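PDB 5MU5: DUF115 domain-containing protein from Magnetospirillum magneticum AMB-1, which is a Maf glycosyltransferase involved in the formation of bacterial flagella, where it probably transfers sugars to flagellin. Local coordinates for residues H272-I277 with L511-D516. Numbering follows the deposited sequence.
Sequences HTPVFI and LKSTPD
Pro274 and Leu511 illustrate how a loop can be held against segment 272-277 by side-chain packing, with no hydrogen bond between the two segments. Leu511 CD2 meets Pro274 CG at 3.8 Å, while CD1 reaches obliquely to Phe276 CZ at 3.9 Å and also borders the proline ring. Ser513 comes closer still beside the same CG-CD edge of the ring, its OG 3.3 Å from Pro274 CD. The Ser513 chi1 of 51° sets OG between the backbone N and carbonyl carbon, and this hydroxyl is hydrogen-bonded to the carbonyl oxygen of Arg297. Segment 272-277 includes most of strand 275-278, which lies in a largely parallel sheet between strands 408-412 and 299-303, flanked by helices in the manner of an alpha/beta fold. Phe276 packs there against helix 284-294 and meets Phe412 edge-to-face. An alanine in place of Pro274 would probably leave Leu511 CD2 and the Ser513 side chain without the ring atoms they pack on, opening a gap between the segments. Pro274, Phe276 and Ser513 are buried, but toward solvent the contact thins out: Lys512 and His272 are exposed, and Thr514, at the N-cap of helix 515-528, hydrogen-bonds through OG1 to Met517 N.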
loop_
_atom_site.group_PDB
_atom_site.type_symbol
_atom_site.label_atom_id
_atom_site.label_comp_id
_atom_site.label_asym_id
_atom_site.label_seq_id
_atom_site.Cartn_x
_atom_site.Cartn_y
_atom_site.Cartn_z
ATOM N N HIS A 272 12.288 23.711 -21.905
ATOM C CA HIS A 272 12.230 25.019 -21.275
ATOM C C HIS A 272 10.879 25.739 -21.355
ATOM O O HIS A 272 10.697 26.728 -20.685
ATOM C CB HIS A 272 13.346 25.905 -21.813
ATOM C CG HIS A 272 14.712 25.414 -21.445
ATOM N ND1 HIS A 272 15.571 24.846 -22.361
ATOM C CD2 HIS A 272 15.351 25.373 -20.251
ATOM C CE1 HIS A 272 16.686 24.483 -21.750
ATOM N NE2 HIS A 272 16.578 24.791 -20.469
ATOM N N THR A 273 9.939 25.266 -22.153
ATOM C CA THR A 273 8.617 25.879 -22.160
ATOM C C THR A 273 7.965 25.610 -20.802
ATOM O O THR A 273 8.001 24.486 -20.307
ATOM C CB THR A 273 7.703 25.293 -23.251
ATOM O OG1 THR A 273 8.341 25.420 -24.514
ATOM C CG2 THR A 273 6.382 26.035 -23.321
ATOM N N PRO A 274 7.382 26.642 -20.189
ATOM C CA PRO A 274 6.719 26.360 -18.927
ATOM C C PRO A 274 5.433 25.589 -19.134
ATOM O O PRO A 274 4.850 25.630 -20.200
ATOM C CB PRO A 274 6.428 27.746 -18.335
ATOM C CG PRO A 274 6.694 28.722 -19.402
ATOM C CD PRO A 274 7.283 28.044 -20.595
ATOM N N VAL A 275 5.003 24.895 -18.101
ATOM C CA VAL A 275 3.761 24.166 -18.138
ATOM C C VAL A 275 2.832 24.680 -17.030
ATOM O O VAL A 275 3.269 24.976 -15.911
ATOM C CB VAL A 275 4.010 22.641 -18.041
ATOM C CG1 VAL A 275 4.452 22.243 -16.648
ATOM C CG2 VAL A 275 2.746 21.888 -18.410
ATOM N N PHE A 276 1.557 24.827 -17.385
ATOM C CA PHE A 276 0.511 25.189 -16.456
ATOM C C PHE A 276 -0.292 23.950 -16.158
ATOM O O PHE A 276 -0.898 23.380 -17.071
ATOM C CB PHE A 276 -0.447 26.224 -17.025
ATOM C CG PHE A 276 0.160 27.559 -17.265
ATOM C CD1 PHE A 276 1.446 27.879 -16.816
ATOM C CD2 PHE A 276 -0.575 28.515 -17.909
ATOM C CE1 PHE A 276 1.963 29.126 -17.028
ATOM C CE2 PHE A 276 -0.052 29.769 -18.127
ATOM C CZ PHE A 276 1.210 30.075 -17.694
ATOM N N ILE A 277 -0.268 23.532 -14.893
ATOM C CA ILE A 277 -1.004 22.361 -14.431
ATOM C C ILE A 277 -2.233 22.888 -13.748
ATOM O O ILE A 277 -2.130 23.643 -12.797
ATOM C CB ILE A 277 -0.146 21.518 -13.490
ATOM C CG1 ILE A 277 0.968 20.869 -14.311
ATOM C CG2 ILE A 277 -0.984 20.440 -12.823
ATOM C CD1 ILE A 277 2.183 20.488 -13.520
ATOM N N LEU A 511 6.673 35.068 -17.965
ATOM C CA LEU A 511 7.310 33.947 -18.633
ATOM C C LEU A 511 8.389 34.440 -19.583
ATOM O O LEU A 511 8.316 35.548 -20.080
ATOM C CB LEU A 511 6.267 33.143 -19.397
ATOM C CG LEU A 511 5.072 32.659 -18.574
ATOM C CD1 LEU A 511 4.099 31.941 -19.504
ATOM C CD2 LEU A 511 5.509 31.757 -17.431
ATOM N N LYS A 512 9.388 33.604 -19.835
ATOM C CA LYS A 512 10.472 33.931 -20.756
ATOM C C LYS A 512 10.271 33.227 -22.102
ATOM O O LYS A 512 11.073 33.377 -23.009
ATOM C CB LYS A 512 11.810 33.487 -20.149
ATOM C CG LYS A 512 12.148 34.166 -18.828
ATOM C CD LYS A 512 13.231 33.408 -18.065
ATOM C CE LYS A 512 13.479 34.025 -16.691
ATOM N NZ LYS A 512 13.956 32.990 -15.732
ATOM N N SER A 513 9.196 32.465 -22.239
ATOM C CA SER A 513 8.988 31.642 -23.427
ATOM C C SER A 513 8.300 32.379 -24.569
ATOM O O SER A 513 7.809 33.476 -24.398
ATOM C CB SER A 513 8.145 30.433 -23.045
ATOM O OG SER A 513 6.985 30.872 -22.358
ATOM N N THR A 514 8.257 31.724 -25.722
ATOM C CA THR A 514 7.577 32.215 -26.918
ATOM C C THR A 514 6.684 31.130 -27.521
ATOM O O THR A 514 6.821 29.936 -27.185
ATOM C CB THR A 514 8.597 32.576 -28.001
ATOM O OG1 THR A 514 9.254 31.383 -28.453
ATOM C CG2 THR A 514 9.629 33.550 -27.460
ATOM N N PRO A 515 5.776 31.519 -28.433
ATOM C CA PRO A 515 4.998 30.472 -29.111
ATOM C C PRO A 515 5.871 29.483 -29.887
ATOM O O PRO A 515 5.531 28.311 -29.947
ATOM C CB PRO A 515 4.091 31.254 -30.064
ATOM C CG PRO A 515 4.021 32.627 -29.497
ATOM C CD PRO A 515 5.315 32.873 -28.781
ATOM N N ASP A 516 6.973 29.948 -30.473
ATOM C CA ASP A 516 7.911 29.056 -31.194
ATOM C C ASP A 516 8.543 28.021 -30.274
ATOM O O ASP A 516 8.652 26.845 -30.640
ATOM C CB ASP A 516 9.023 29.858 -31.896
ATOM C CG ASP A 516 8.536 30.563 -33.169
ATOM O OD1 ASP A 516 7.309 30.574 -33.393
ATOM O OD2 ASP A 516 9.376 31.100 -33.949
#